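KLLA0C04147p (Kluyveromyces lactis, PDB 5H2A) is the ankyrin-repeat part of the oxysterol-binding-protein relative Osh1, a longer protein that probably binds and transfers sterols. Local coordinates at residues A[167-170]-A[171-175]; A[159-162]-A[163-167]; A[42-45]-A[46-49]; A[31-34]-A[35-39]; A[138-141]-A[142-145]. All coordinates share one frame; numbering follows the deposited sequence.

Contact 1: A[167-170]-A[171-175]; sequences RDID and HLNSI
Asp168 and His171 meet at an N-cap, where the chain enters the short helix 169-176 after leaving helix 139-165 through a Schellman motif that ends at Arg167. The capping bond runs from His171 N to Asp168 OD1 over 3.1 Å; it is nearly straight at the hydrogen (165°), yet the donor stands well above the carboxylate plane. With CG anti to the backbone N (chi1 -171°), the carboxylate of Asp168 folds over the first turn, and its CG comes within 3.4 Å of His171 CB. The other oxygen, OD2, accepts from a water 2.7 Å away, which also bonds His171 ND1 at 2.8 Å, so Asp168 holds His171 twice, at its backbone N-H directly and at its imidazole through the water. The opposite ring nitrogen, NE2, reaches Glu159 on the preceding helix, and the ring is thereby gripped at both nitrogens. An alanine in place of Asp168 is likely to leave His171 N without its cap and the bridging water without its carboxylate, setting the start of the helix free to fray. Further along, Asn173 OD1 is bonded to Trp213 NE1 of helix 208-215.

Backbone bonds continue the turn: Leu172 N to Asp168 O at 2.9 Å, Asn173 N to Ile169 O and Ser174 N to Asp170 O.

Apolar contacts are sparser. Ile169 CD1 and Leu172 CD1 approach to 4.3 Å, both residues packing on Trp213. Asn173 lies alongside Ile169, its ND2 3.6 Å from Ile169 CG2.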
loop_
_atom_site.group_PDB
_atom_site.type_symbol
_atom_site.label_atom_id
_atom_site.label_comp_id
_atom_site.label_asym_id
_atom_site.label_seq_id
_atom_site.Cartn_x
_atom_site.Cartn_y
_atom_site.Cartn_z
ATOM N N ARG A 167 3.848 13.050 18.351
ATOM C CA ARG A 167 4.807 12.027 18.772
ATOM C C ARG A 167 4.147 10.653 18.894
ATOM O O ARG A 167 4.414 9.887 19.822
ATOM C CB ARG A 167 5.493 12.416 20.087
ATOM C CG ARG A 167 6.199 13.763 20.051
ATOM C CD ARG A 167 6.868 14.056 21.399
ATOM N NE ARG A 167 8.062 13.233 21.554
ATOM C CZ ARG A 167 8.214 12.275 22.457
ATOM N NH1 ARG A 167 7.246 12.030 23.330
ATOM N NH2 ARG A 167 9.350 11.590 22.506
ATOM N N ASP A 168 3.291 10.323 17.925
ATOM C CA ASP A 168 2.382 9.184 18.043
ATOM C C ASP A 168 2.932 8.024 17.211
ATOM O O ASP A 168 2.623 7.873 16.028
ATOM C CB ASP A 168 0.980 9.612 17.614
ATOM C CG ASP A 168 -0.075 8.560 17.904
ATOM O OD1 ASP A 168 0.296 7.389 18.103
ATOM O OD2 ASP A 168 -1.274 8.918 17.910
ATOM N N ILE A 169 3.741 7.183 17.860
ATOM C CA ILE A 169 4.422 6.077 17.184
ATOM C C ILE A 169 3.421 5.075 16.609
ATOM O O ILE A 169 3.640 4.514 15.530
ATOM C CB ILE A 169 5.397 5.387 18.152
ATOM C CG1 ILE A 169 6.513 6.350 18.556
ATOM C CG2 ILE A 169 5.977 4.130 17.528
ATOM C CD1 ILE A 169 7.442 6.683 17.424
ATOM N N ASP A 170 2.343 4.786 17.346
ATOM C CA ASP A 170 1.332 3.870 16.823
ATOM C C ASP A 170 0.698 4.412 15.547
ATOM O O ASP A 170 0.500 3.670 14.581
ATOM C CB ASP A 170 0.246 3.616 17.865
ATOM C CG ASP A 170 0.747 2.809 19.040
ATOM O OD1 ASP A 170 1.754 2.085 18.883
ATOM O OD2 ASP A 170 0.118 2.884 20.110
ATOM N N HIS A 171 0.353 5.698 15.541
ATOM C CA HIS A 171 -0.246 6.312 14.365
ATOM C C HIS A 171 0.723 6.290 13.189
ATOM O O HIS A 171 0.349 5.919 12.070
ATOM C CB HIS A 171 -0.666 7.746 14.696
ATOM C CG HIS A 171 -1.488 8.402 13.632
ATOM N ND1 HIS A 171 -1.841 9.734 13.686
ATOM C CD2 HIS A 171 -2.037 7.914 12.494
ATOM C CE1 HIS A 171 -2.565 10.040 12.623
ATOM N NE2 HIS A 171 -2.703 8.950 11.888
ATOM N N LEU A 172 1.979 6.689 13.431
ATOM C CA LEU A 172 3.012 6.613 12.397
ATOM C C LEU A 172 3.139 5.201 11.849
ATOM O O LEU A 172 3.232 5.004 10.628
ATOM C CB LEU A 172 4.355 7.083 12.966
ATOM C CG LEU A 172 4.533 8.584 13.229
ATOM C CD1 LEU A 172 5.791 8.777 14.068
ATOM C CD2 LEU A 172 4.655 9.348 11.907
ATOM N N ASN A 173 3.136 4.200 12.735
ATOM C CA ASN A 173 3.226 2.814 12.281
ATOM C C ASN A 173 2.009 2.423 11.459
ATOM O O ASN A 173 2.130 1.704 10.460
ATOM C CB ASN A 173 3.390 1.884 13.484
ATOM C CG ASN A 173 4.821 1.812 13.966
ATOM O OD1 ASN A 173 5.754 2.013 13.195
ATOM N ND2 ASN A 173 5.001 1.500 15.238
ATOM N N SER A 174 0.825 2.874 11.877
ATOM C CA SER A 174 -0.393 2.579 11.131
ATOM C C SER A 174 -0.343 3.192 9.737
ATOM O O SER A 174 -0.700 2.537 8.742
ATOM C CB SER A 174 -1.610 3.092 11.907
ATOM O OG SER A 174 -2.803 2.812 11.205
ATOM N N ILE A 175 0.131 4.435 9.636
ATOM C CA ILE A 175 0.242 5.081 8.325
ATOM C C ILE A 175 1.149 4.273 7.407
ATOM O O ILE A 175 0.814 4.008 6.245
ATOM C CB ILE A 175 0.740 6.530 8.482
ATOM C CG1 ILE A 175 -0.338 7.377 9.167
ATOM C CG2 ILE A 175 1.084 7.117 7.144
ATOM C CD1 ILE A 175 0.139 8.787 9.570
HETATM O O HOH W 1 -1.857 10.973 16.227
#

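Contact 2: A[159-162]-A[163-167]; sequences EFRQ and AFNNR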
loop_
_atom_site.group_PDB
_atom_site.type_symbol
_atom_site.label_atom_id
_atom_site.label_comp_id
_atom_site.label_asym_id
_atom_site.label_seq_id
_atom_site.Cartn_x
_atom_site.Cartn_y
_atom_site.Cartn_z
ATOM N N GLU A 159 -1.791 13.997 7.470
ATOM C CA GLU A 159 -1.921 13.046 8.572
ATOM C C GLU A 159 -0.549 12.624 9.109
ATOM O O GLU A 159 -0.358 12.518 10.329
ATOM C CB GLU A 159 -2.731 11.831 8.109
ATOM C CG GLU A 159 -2.947 10.799 9.206
ATOM C CD GLU A 159 -3.889 9.667 8.792
ATOM O OE1 GLU A 159 -4.049 8.705 9.572
ATOM O OE2 GLU A 159 -4.476 9.744 7.694
ATOM N N PHE A 160 0.419 12.390 8.207
ATOM C CA PHE A 160 1.790 12.054 8.606
ATOM C C PHE A 160 2.376 13.156 9.488
ATOM O O PHE A 160 2.907 12.893 10.574
ATOM C CB PHE A 160 2.631 11.854 7.334
ATOM C CG PHE A 160 3.883 10.992 7.503
ATOM C CD1 PHE A 160 3.907 9.894 8.339
ATOM C CD2 PHE A 160 5.007 11.248 6.717
ATOM C CE1 PHE A 160 5.055 9.095 8.429
ATOM C CE2 PHE A 160 6.147 10.457 6.801
ATOM C CZ PHE A 160 6.172 9.382 7.655
ATOM N N ARG A 161 2.261 14.408 9.039
ATOM C CA ARG A 161 2.764 15.543 9.814
ATOM C C ARG A 161 2.090 15.627 11.183
ATOM O O ARG A 161 2.746 15.907 12.197
ATOM C CB ARG A 161 2.554 16.824 9.001
ATOM C CG ARG A 161 3.053 18.122 9.636
ATOM C CD ARG A 161 4.576 18.111 9.794
ATOM N NE ARG A 161 4.967 17.812 11.173
ATOM C CZ ARG A 161 6.217 17.907 11.608
ATOM N NH1 ARG A 161 7.174 18.266 10.754
ATOM N NH2 ARG A 161 6.502 17.647 12.879
ATOM N N GLN A 162 0.781 15.359 11.234
ATOM C CA GLN A 162 0.054 15.365 12.501
ATOM C C GLN A 162 0.563 14.282 13.451
ATOM O O GLN A 162 0.688 14.508 14.665
ATOM C CB GLN A 162 -1.443 15.182 12.230
ATOM C CG GLN A 162 -2.317 15.466 13.449
ATOM C CD GLN A 162 -2.118 16.879 13.987
ATOM O OE1 GLN A 162 -2.122 17.851 13.228
ATOM N NE2 GLN A 162 -1.930 16.996 15.301
ATOM N N ALA A 163 0.829 13.086 12.932
ATOM C CA ALA A 163 1.358 12.028 13.780
ATOM C C ALA A 163 2.715 12.407 14.356
ATOM O O ALA A 163 2.999 12.097 15.518
ATOM C CB ALA A 163 1.460 10.708 13.001
ATOM N N PHE A 164 3.575 13.068 13.563
ATOM C CA PHE A 164 4.831 13.571 14.121
ATOM C C PHE A 164 4.566 14.636 15.186
ATOM O O PHE A 164 5.207 14.634 16.245
ATOM C CB PHE A 164 5.732 14.154 13.022
ATOM C CG PHE A 164 6.469 13.105 12.211
ATOM C CD1 PHE A 164 7.440 12.319 12.802
ATOM C CD2 PHE A 164 6.187 12.925 10.867
ATOM C CE1 PHE A 164 8.126 11.358 12.070
ATOM C CE2 PHE A 164 6.866 11.967 10.117
ATOM C CZ PHE A 164 7.833 11.181 10.718
ATOM N N ASN A 165 3.649 15.573 14.905
ATOM C CA ASN A 165 3.330 16.613 15.893
ATOM C C ASN A 165 2.857 16.006 17.206
ATOM O O ASN A 165 3.145 16.548 18.278
ATOM C CB ASN A 165 2.263 17.577 15.357
ATOM C CG ASN A 165 2.772 18.459 14.236
ATOM O OD1 ASN A 165 3.968 18.583 14.023
ATOM N ND2 ASN A 165 1.855 19.104 13.539
ATOM N N ASN A 166 2.155 14.875 17.147
ATOM C CA ASN A 166 1.659 14.181 18.335
ATOM C C ASN A 166 2.654 13.199 18.937
ATOM O O ASN A 166 2.320 12.543 19.933
ATOM C CB ASN A 166 0.366 13.427 17.998
ATOM C CG ASN A 166 -0.748 14.351 17.565
ATOM O OD1 ASN A 166 -0.688 15.557 17.814
ATOM N ND2 ASN A 166 -1.784 13.790 16.922
ATOM N N ARG A 167 3.848 13.050 18.351
ATOM C CA ARG A 167 4.807 12.027 18.772
ATOM C C ARG A 167 4.147 10.653 18.894
ATOM O O ARG A 167 4.414 9.887 19.822
ATOM C CB ARG A 167 5.493 12.416 20.087
ATOM C CG ARG A 167 6.199 13.763 20.051
ATOM C CD ARG A 167 6.868 14.056 21.399
ATOM N NE ARG A 167 8.062 13.233 21.554
ATOM C CZ ARG A 167 8.214 12.275 22.457
ATOM N NH1 ARG A 167 7.246 12.030 23.330
ATOM N NH2 ARG A 167 9.350 11.590 22.506
#
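The last turns of the long helix 139-165 carry an edge-to-face aromatic pair, Phe160 and Phe164, one helical turn apart. The edge of the Phe164 ring points at the face of Phe160: CE2 stands 3.6 Å above the plane, over its centre, with ring centroids 4.8 Å apart and planes at 62°. Phe160 CG is anti to the backbone N (chi1 -157°), whereas Phe164 CG is anti to its carbonyl carbon, and the two side chains point the same way from one face of the helix. Both are buried against helix 208-215, and Phe160 also meets Leu172 of helix 169-176, which makes the pair part of the helix-to-helix core of this ankyrin-repeat region. Replacing Phe160 by a serine is likely to leave the edge of Phe164 without the face it meets and open a gap against Leu172. On another side, the bent chain of Arg161 brings its guanidinium to Asn165 OD1, with weak bonds from NH2 (2.9 Å) and NE (3.1 Å); its stronger polar partner is Glu201, to which NH1 forms a salt bridge. Near the helix end, Gln162 NE2 gives a weak bond to Asn166 OD1 at 3.2 Å. Arg167 N then bonds back to Phe164 O as the chain turns off in a Schellman motif.

Contact 3: A[42-45]-A[46-49]; sequences FDEP and TVRS
Glu44 caps the N-terminus of helix 45-51 by folding its carboxylate back onto Thr46 and Val47. Its CB lies 3.9 Å from Val47 CG2, an apolar contact at the root of the side chain. CG stands anti to the backbone N (chi1 -154°), and a sharp bend at chi2 (-85°) returns the chain toward the helix, placing CD close to Thr46 N. OE1 is held by two backbone donors: Val47 N at 3.1 Å, approaching nearly along the C-O axis with 158° at the hydrogen, and Thr46 N at 2.9 Å, a weak bond of poorer angle. A negative charge at this end would probably be favoured by the helix dipole. The backbone takes part as well, since Glu44 O accepts from Arg48 N at 2.8 Å. Arg48 reaches back beyond the cap, its NH1 giving a bond to Asp43 O at 2.8 Å with that oxygen lying in the guanidinium plane, while Pro45 CA sits over one guanidinium face. Within the fold the cap closes the loop that leads from helix 28-38 into helix 45-51: Phe42 packs edge-to-face with Phe51 of the same helix 45-51, and Thr46 and Val47 lean on Val10 and on helix 12-25.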
loop_
_atom_site.group_PDB
_atom_site.type_symbol
_atom_site.label_atom_id
_atom_site.label_comp_id
_atom_site.label_asym_id
_atom_site.label_seq_id
_atom_site.Cartn_x
_atom_site.Cartn_y
_atom_site.Cartn_z
ATOM N N PHE A 42 -13.816 -25.030 -0.454
ATOM C CA PHE A 42 -13.495 -23.626 -0.643
ATOM C C PHE A 42 -12.009 -23.322 -0.471
ATOM O O PHE A 42 -11.541 -22.289 -0.957
ATOM C CB PHE A 42 -14.308 -22.774 0.321
ATOM C CG PHE A 42 -14.283 -21.320 -0.024
ATOM C CD1 PHE A 42 -14.998 -20.847 -1.126
ATOM C CD2 PHE A 42 -13.549 -20.423 0.737
ATOM C CE1 PHE A 42 -14.970 -19.510 -1.464
ATOM C CE2 PHE A 42 -13.530 -19.079 0.410
ATOM C CZ PHE A 42 -14.239 -18.626 -0.708
ATOM N N ASP A 43 -11.263 -24.178 0.222
ATOM C CA ASP A 43 -9.834 -23.966 0.403
ATOM C C ASP A 43 -9.004 -24.790 -0.569
ATOM O O ASP A 43 -7.767 -24.752 -0.505
ATOM C CB ASP A 43 -9.430 -24.248 1.865
ATOM C CG ASP A 43 -9.619 -25.699 2.282
ATOM O OD1 ASP A 43 -10.257 -26.489 1.555
ATOM O OD2 ASP A 43 -9.129 -26.055 3.380
ATOM N N GLU A 44 -9.648 -25.497 -1.493
ATOM C CA GLU A 44 -8.920 -26.237 -2.513
ATOM C C GLU A 44 -8.159 -25.247 -3.403
ATOM O O GLU A 44 -8.728 -24.220 -3.817
ATOM C CB GLU A 44 -9.907 -27.095 -3.319
ATOM C CG GLU A 44 -9.325 -28.338 -3.976
ATOM C CD GLU A 44 -8.689 -28.050 -5.328
ATOM O OE1 GLU A 44 -8.959 -26.963 -5.898
ATOM O OE2 GLU A 44 -7.925 -28.912 -5.821
ATOM N N PRO A 45 -6.872 -25.476 -3.672
ATOM C CA PRO A 45 -6.063 -24.403 -4.290
ATOM C C PRO A 45 -6.536 -23.975 -5.674
ATOM O O PRO A 45 -6.438 -22.785 -6.008
ATOM C CB PRO A 45 -4.646 -25.000 -4.328
ATOM C CG PRO A 45 -4.817 -26.462 -4.148
ATOM C CD PRO A 45 -6.064 -26.658 -3.327
ATOM N N THR A 46 -7.050 -24.897 -6.488
ATOM C CA THR A 46 -7.598 -24.485 -7.780
ATOM C C THR A 46 -8.842 -23.629 -7.584
ATOM O O THR A 46 -8.988 -22.585 -8.230
ATOM C CB THR A 46 -7.899 -25.703 -8.659
ATOM O OG1 THR A 46 -6.663 -26.310 -9.057
ATOM C CG2 THR A 46 -8.667 -25.295 -9.923
ATOM N N VAL A 47 -9.715 -24.021 -6.652
ATOM C CA VAL A 47 -10.868 -23.190 -6.306
ATOM C C VAL A 47 -10.414 -21.796 -5.877
ATOM O O VAL A 47 -10.923 -20.783 -6.378
ATOM C CB VAL A 47 -11.717 -23.862 -5.210
ATOM C CG1 VAL A 47 -12.842 -22.923 -4.743
ATOM C CG2 VAL A 47 -12.303 -25.184 -5.716
ATOM N N ARG A 48 -9.464 -21.719 -4.929
ATOM C CA ARG A 48 -8.988 -20.415 -4.462
ATOM C C ARG A 48 -8.466 -19.571 -5.616
ATOM O O ARG A 48 -8.646 -18.346 -5.626
ATOM C CB ARG A 48 -7.861 -20.561 -3.420
ATOM C CG ARG A 48 -8.179 -21.365 -2.187
ATOM C CD ARG A 48 -7.371 -20.895 -0.943
ATOM N NE ARG A 48 -5.916 -20.832 -1.137
ATOM C CZ ARG A 48 -5.088 -21.874 -1.036
ATOM N NH1 ARG A 48 -5.554 -23.089 -0.771
ATOM N NH2 ARG A 48 -3.784 -21.695 -1.211
ATOM N N SER A 49 -7.781 -20.198 -6.572
ATOM C CA SER A 49 -7.128 -19.431 -7.634
ATOM C C SER A 49 -8.142 -18.765 -8.550
ATOM O O SER A 49 -7.837 -17.730 -9.151
ATOM C CB SER A 49 -6.195 -20.329 -8.455
ATOM O OG SER A 49 -6.938 -21.234 -9.260
HETATM O O HOH W 2 -6.439 -28.444 -7.699
#

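Contact 4: A[31-34]-A[35-39]; sequences LCHL and IANEF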
loop_
_atom_site.group_PDB
_atom_site.type_symbol
_atom_site.label_atom_id
_atom_site.label_comp_id
_atom_site.label_asym_id
_atom_site.label_seq_id
_atom_site.Cartn_x
_atom_site.Cartn_y
_atom_site.Cartn_z
ATOM N N LEU A 31 -24.660 -14.657 -7.235
ATOM C CA LEU A 31 -23.227 -14.946 -7.189
ATOM C C LEU A 31 -22.861 -15.648 -5.881
ATOM O O LEU A 31 -22.125 -16.647 -5.878
ATOM C CB LEU A 31 -22.436 -13.642 -7.350
ATOM C CG LEU A 31 -20.917 -13.753 -7.175
ATOM C CD1 LEU A 31 -20.316 -14.697 -8.247
ATOM C CD2 LEU A 31 -20.273 -12.375 -7.223
ATOM N N CYS A 32 -23.374 -15.143 -4.751
ATOM C CA CYS A 32 -23.124 -15.818 -3.470
ATOM C C CYS A 32 -23.568 -17.277 -3.518
ATOM O O CYS A 32 -22.845 -18.180 -3.075
ATOM C CB CYS A 32 -23.844 -15.088 -2.325
ATOM S SG CYS A 32 -23.156 -13.484 -1.899
ATOM N N HIS A 33 -24.769 -17.521 -4.040
ATOM C CA HIS A 33 -25.294 -18.882 -4.134
ATOM C C HIS A 33 -24.391 -19.777 -4.984
ATOM O O HIS A 33 -24.177 -20.953 -4.652
ATOM C CB HIS A 33 -26.702 -18.831 -4.718
ATOM C CG HIS A 33 -27.409 -20.151 -4.739
ATOM N ND1 HIS A 33 -27.534 -20.910 -5.882
ATOM C CD2 HIS A 33 -28.065 -20.825 -3.767
ATOM C CE1 HIS A 33 -28.219 -22.006 -5.610
ATOM N NE2 HIS A 33 -28.554 -21.979 -4.333
ATOM N N LEU A 34 -23.864 -19.240 -6.090
ATOM C CA LEU A 34 -22.932 -19.996 -6.926
ATOM C C LEU A 34 -21.686 -20.386 -6.141
ATOM O O LEU A 34 -21.211 -21.531 -6.219
ATOM C CB LEU A 34 -22.519 -19.169 -8.148
ATOM C CG LEU A 34 -21.492 -19.829 -9.088
ATOM C CD1 LEU A 34 -22.156 -20.940 -9.912
ATOM C CD2 LEU A 34 -20.803 -18.812 -9.992
ATOM N N ILE A 35 -21.127 -19.433 -5.397
ATOM C CA ILE A 35 -19.941 -19.723 -4.580
ATOM C C ILE A 35 -20.231 -20.860 -3.601
ATOM O O ILE A 35 -19.436 -21.796 -3.441
ATOM C CB ILE A 35 -19.489 -18.454 -3.833
ATOM C CG1 ILE A 35 -19.134 -17.317 -4.795
ATOM C CG2 ILE A 35 -18.361 -18.750 -2.830
ATOM C CD1 ILE A 35 -18.199 -17.695 -5.919
ATOM N N ALA A 36 -21.370 -20.786 -2.916
ATOM C CA ALA A 36 -21.680 -21.801 -1.905
ATOM C C ALA A 36 -21.821 -23.183 -2.530
ATOM O O ALA A 36 -21.422 -24.194 -1.933
ATOM C CB ALA A 36 -22.962 -21.422 -1.160
ATOM N N ASN A 37 -22.350 -23.246 -3.746
ATOM C CA ASN A 37 -22.670 -24.525 -4.355
ATOM C C ASN A 37 -21.565 -25.078 -5.257
ATOM O O ASN A 37 -21.452 -26.301 -5.397
ATOM C CB ASN A 37 -23.978 -24.396 -5.134
ATOM C CG ASN A 37 -25.182 -24.359 -4.209
ATOM O OD1 ASN A 37 -25.690 -23.289 -3.858
ATOM N ND2 ASN A 37 -25.595 -25.531 -3.750
ATOM N N GLU A 38 -20.737 -24.229 -5.867
ATOM C CA GLU A 38 -19.765 -24.705 -6.844
ATOM C C GLU A 38 -18.311 -24.448 -6.472
ATOM O O GLU A 38 -17.425 -25.078 -7.068
ATOM C CB GLU A 38 -20.020 -24.064 -8.221
ATOM C CG GLU A 38 -21.389 -24.347 -8.823
ATOM C CD GLU A 38 -21.528 -25.767 -9.351
ATOM O OE1 GLU A 38 -22.671 -26.229 -9.492
ATOM O OE2 GLU A 38 -20.506 -26.431 -9.617
ATOM N N PHE A 39 -18.027 -23.510 -5.573
ATOM C CA PHE A 39 -16.641 -23.200 -5.209
ATOM C C PHE A 39 -16.260 -23.971 -3.948
ATOM O O PHE A 39 -16.012 -23.417 -2.885
ATOM C CB PHE A 39 -16.454 -21.687 -5.053
ATOM C CG PHE A 39 -16.252 -20.985 -6.366
ATOM C CD1 PHE A 39 -17.286 -20.938 -7.295
ATOM C CD2 PHE A 39 -15.024 -20.423 -6.695
ATOM C CE1 PHE A 39 -17.098 -20.327 -8.532
ATOM C CE2 PHE A 39 -14.833 -19.800 -7.914
ATOM C CZ PHE A 39 -15.878 -19.757 -8.847
#
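Two first torsions bring the touching pairs together: Leu34 has CG anti to the backbone N (chi1 178°), which sends its CD1 to Glu38, while Ile35 carries CG1 beside its backbone N and anti to the carbonyl carbon (chi1 -60°), which brings its CD1 to Leu31. With chi2 of Ile35 turned as well, that CD1 comes 4.3 Å from Leu31 CD1 one turn earlier and also stands over one face of the Phe39 ring, 3.6 Å above the plane and displaced toward the rim. Leu34 meets two partners: CD1 touches Glu38 CG at 3.7 Å, the two side chains crossing at a slant, and CD2 lies 4.3 Å from Phe39 CE1. The polar end of Glu38 leads elsewhere, forming a salt bridge from OE2 to Lys18 on helix 12-25, so that its methylene group lies beside Leu34 while its charge is matched across the helix pair.

Backbone bonds hold these groups in helical spacing. Ile35 N reaches Leu31 O at 3.0 Å, Ala36 N reaches Cys32 O, and Glu38 N closes on Leu34 O at 2.8 Å. Leu34 O takes a second, weak bond from Asn37 N at 3.2 Å. The helix ends as Phe39 leaves helical backbone angles, although its N still bonds Ile35 O at 3.1 Å.

Leu31 and Phe39 contact helix 12-25, Leu31 and Ile35 contact Trp74 of helix 64-74, and Phe39 also meets Val47, Val50 and Phe51 of helix 45-51. Helices 12-25 and 28-38 follow one another in a stack of helices joined by loops, with no strands, consistent with an ankyrin-repeat domain.

Contact 5: A[138-141]-A[142-145]; sequences NLNI and AQMM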
loop_
_atom_site.group_PDB
_atom_site.type_symbol
_atom_site.label_atom_id
_atom_site.label_comp_id
_atom_site.label_asym_id
_atom_site.label_seq_id
_atom_site.Cartn_x
_atom_site.Cartn_y
_atom_site.Cartn_z
ATOM N N ASN A 138 -8.180 6.641 -22.149
ATOM C CA ASN A 138 -9.036 7.822 -22.148
ATOM C C ASN A 138 -8.385 8.854 -21.229
ATOM O O ASN A 138 -8.107 8.559 -20.062
ATOM C CB ASN A 138 -10.442 7.441 -21.670
ATOM C CG ASN A 138 -11.409 8.628 -21.573
ATOM O OD1 ASN A 138 -11.427 9.367 -20.580
ATOM N ND2 ASN A 138 -12.258 8.776 -22.590
ATOM N N LEU A 139 -8.118 10.048 -21.758
ATOM C CA LEU A 139 -7.421 11.060 -20.964
ATOM C C LEU A 139 -8.254 11.501 -19.763
ATOM O O LEU A 139 -7.712 11.724 -18.675
ATOM C CB LEU A 139 -7.060 12.267 -21.832
ATOM C CG LEU A 139 -6.387 13.453 -21.108
ATOM C CD1 LEU A 139 -5.109 13.042 -20.383
ATOM C CD2 LEU A 139 -6.115 14.610 -22.088
ATOM N N ASN A 140 -9.570 11.672 -19.941
ATOM C CA ASN A 140 -10.377 12.146 -18.820
ATOM C C ASN A 140 -10.300 11.175 -17.652
ATOM O O ASN A 140 -10.271 11.589 -16.485
ATOM C CB ASN A 140 -11.835 12.358 -19.247
ATOM C CG ASN A 140 -12.044 13.676 -19.999
ATOM O OD1 ASN A 140 -11.317 14.648 -19.788
ATOM N ND2 ASN A 140 -13.046 13.709 -20.871
ATOM N N ILE A 141 -10.246 9.874 -17.943
ATOM C CA ILE A 141 -10.113 8.912 -16.851
ATOM C C ILE A 141 -8.739 9.033 -16.203
ATOM O O ILE A 141 -8.620 9.031 -14.972
ATOM C CB ILE A 141 -10.410 7.490 -17.361
ATOM C CG1 ILE A 141 -11.917 7.393 -17.626
ATOM C CG2 ILE A 141 -9.985 6.427 -16.322
ATOM C CD1 ILE A 141 -12.388 6.074 -18.103
ATOM N N ALA A 142 -7.684 9.187 -17.011
ATOM C CA ALA A 142 -6.344 9.358 -16.449
ATOM C C ALA A 142 -6.261 10.608 -15.579
ATOM O O ALA A 142 -5.619 10.588 -14.524
ATOM C CB ALA A 142 -5.296 9.426 -17.567
ATOM N N GLN A 143 -6.897 11.704 -16.007
ATOM C CA GLN A 143 -6.837 12.937 -15.227
ATOM C C GLN A 143 -7.569 12.777 -13.907
ATOM O O GLN A 143 -7.118 13.291 -12.882
ATOM C CB GLN A 143 -7.437 14.103 -16.014
ATOM C CG GLN A 143 -6.614 14.524 -17.205
ATOM C CD GLN A 143 -7.391 15.449 -18.125
ATOM O OE1 GLN A 143 -8.621 15.344 -18.252
ATOM N NE2 GLN A 143 -6.686 16.374 -18.750
ATOM N N MET A 144 -8.716 12.094 -13.930
ATOM C CA MET A 144 -9.435 11.790 -12.699
ATOM C C MET A 144 -8.567 10.997 -11.724
ATOM O O MET A 144 -8.524 11.307 -10.529
ATOM C CB MET A 144 -10.721 11.024 -13.037
ATOM C CG MET A 144 -11.411 10.400 -11.841
ATOM S SD MET A 144 -13.056 9.778 -12.287
ATOM C CE MET A 144 -12.662 8.254 -13.181
ATOM N N MET A 145 -7.851 9.985 -12.219
ATOM C CA MET A 145 -6.948 9.216 -11.368
ATOM C C MET A 145 -5.802 10.068 -10.853
ATOM O O MET A 145 -5.380 9.923 -9.695
ATOM C CB MET A 145 -6.394 8.014 -12.143
ATOM C CG MET A 145 -7.488 7.005 -12.536
ATOM S SD MET A 145 -6.860 5.555 -13.436
ATOM C CE MET A 145 -6.017 4.673 -12.133
#
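Ala142 meets Asn138 through its backbone: Ala142 N donates to Asn138 O at 3.1 Å, while its CB lies 3.5 Å from Leu139 O. The same Asn138 also closes the helix start with its side chain. Its OD1 accepts from Ile141 N at 2.9 Å, the donor lying in the amide plane on a lone pair, with 147° at the hydrogen; this is a true N-cap bond at the entrance of helix 139-165.

Gln143 follows, one turn further along the helix than Leu139. Gln143 N bonds Leu139 O at 2.8 Å, and its aliphatic chain lies against the leucine, CG 3.8 Å from Leu139 CD1. Leu139 CG is anti to the backbone N (chi1 177°), which swings its two methyls toward this neighbour, whose own chain runs on extended beyond CG.

This opening turn belongs to the long helix 139-165, which comes later in the chain than the predicted ankyrin repeat and packs back on helices 98-104 and 108-115. Met144 comes next: Met144 N donates to Asn140 O at 3.0 Å, its CB rests near Ile141 O, and its side chain touches Val111 and Thr112 of helix 108-115.

Met145 is buried. Met145 N bonds Ile141 O, and with CG beside the backbone N and chi2 extended, SD comes within 4.3 Å of Ile141 CG2, a loose apolar touch; its side chain packs on Leu99 and Ala103 of helix 98-104 and on Val111, with Ile141 leaning on Ser106 and Cys136.

How the contacts relate
Along the chain the order is contact 4, contact 3, contact 5, contact 2 and contact 1. Contacts 4 and 3 sit on the successive helices 28-38 and 45-51, their centres 13 Å apart; they touch where Val47 CG1 lies 3.7 Å from Phe39 C. Contacts 5 and 2 share helix 139-165, yet their centres are 32 Å apart, so this helix connects two distant parts of the domain. Contacts 2 and 1 share Arg167 and lie 8 Å apart between centres, the end of one helix leading into the next. Contacts 2 and 4, 46 Å apart by centres, fall on opposite sides of the chain's centre, marking an elongated domain of helices and loops.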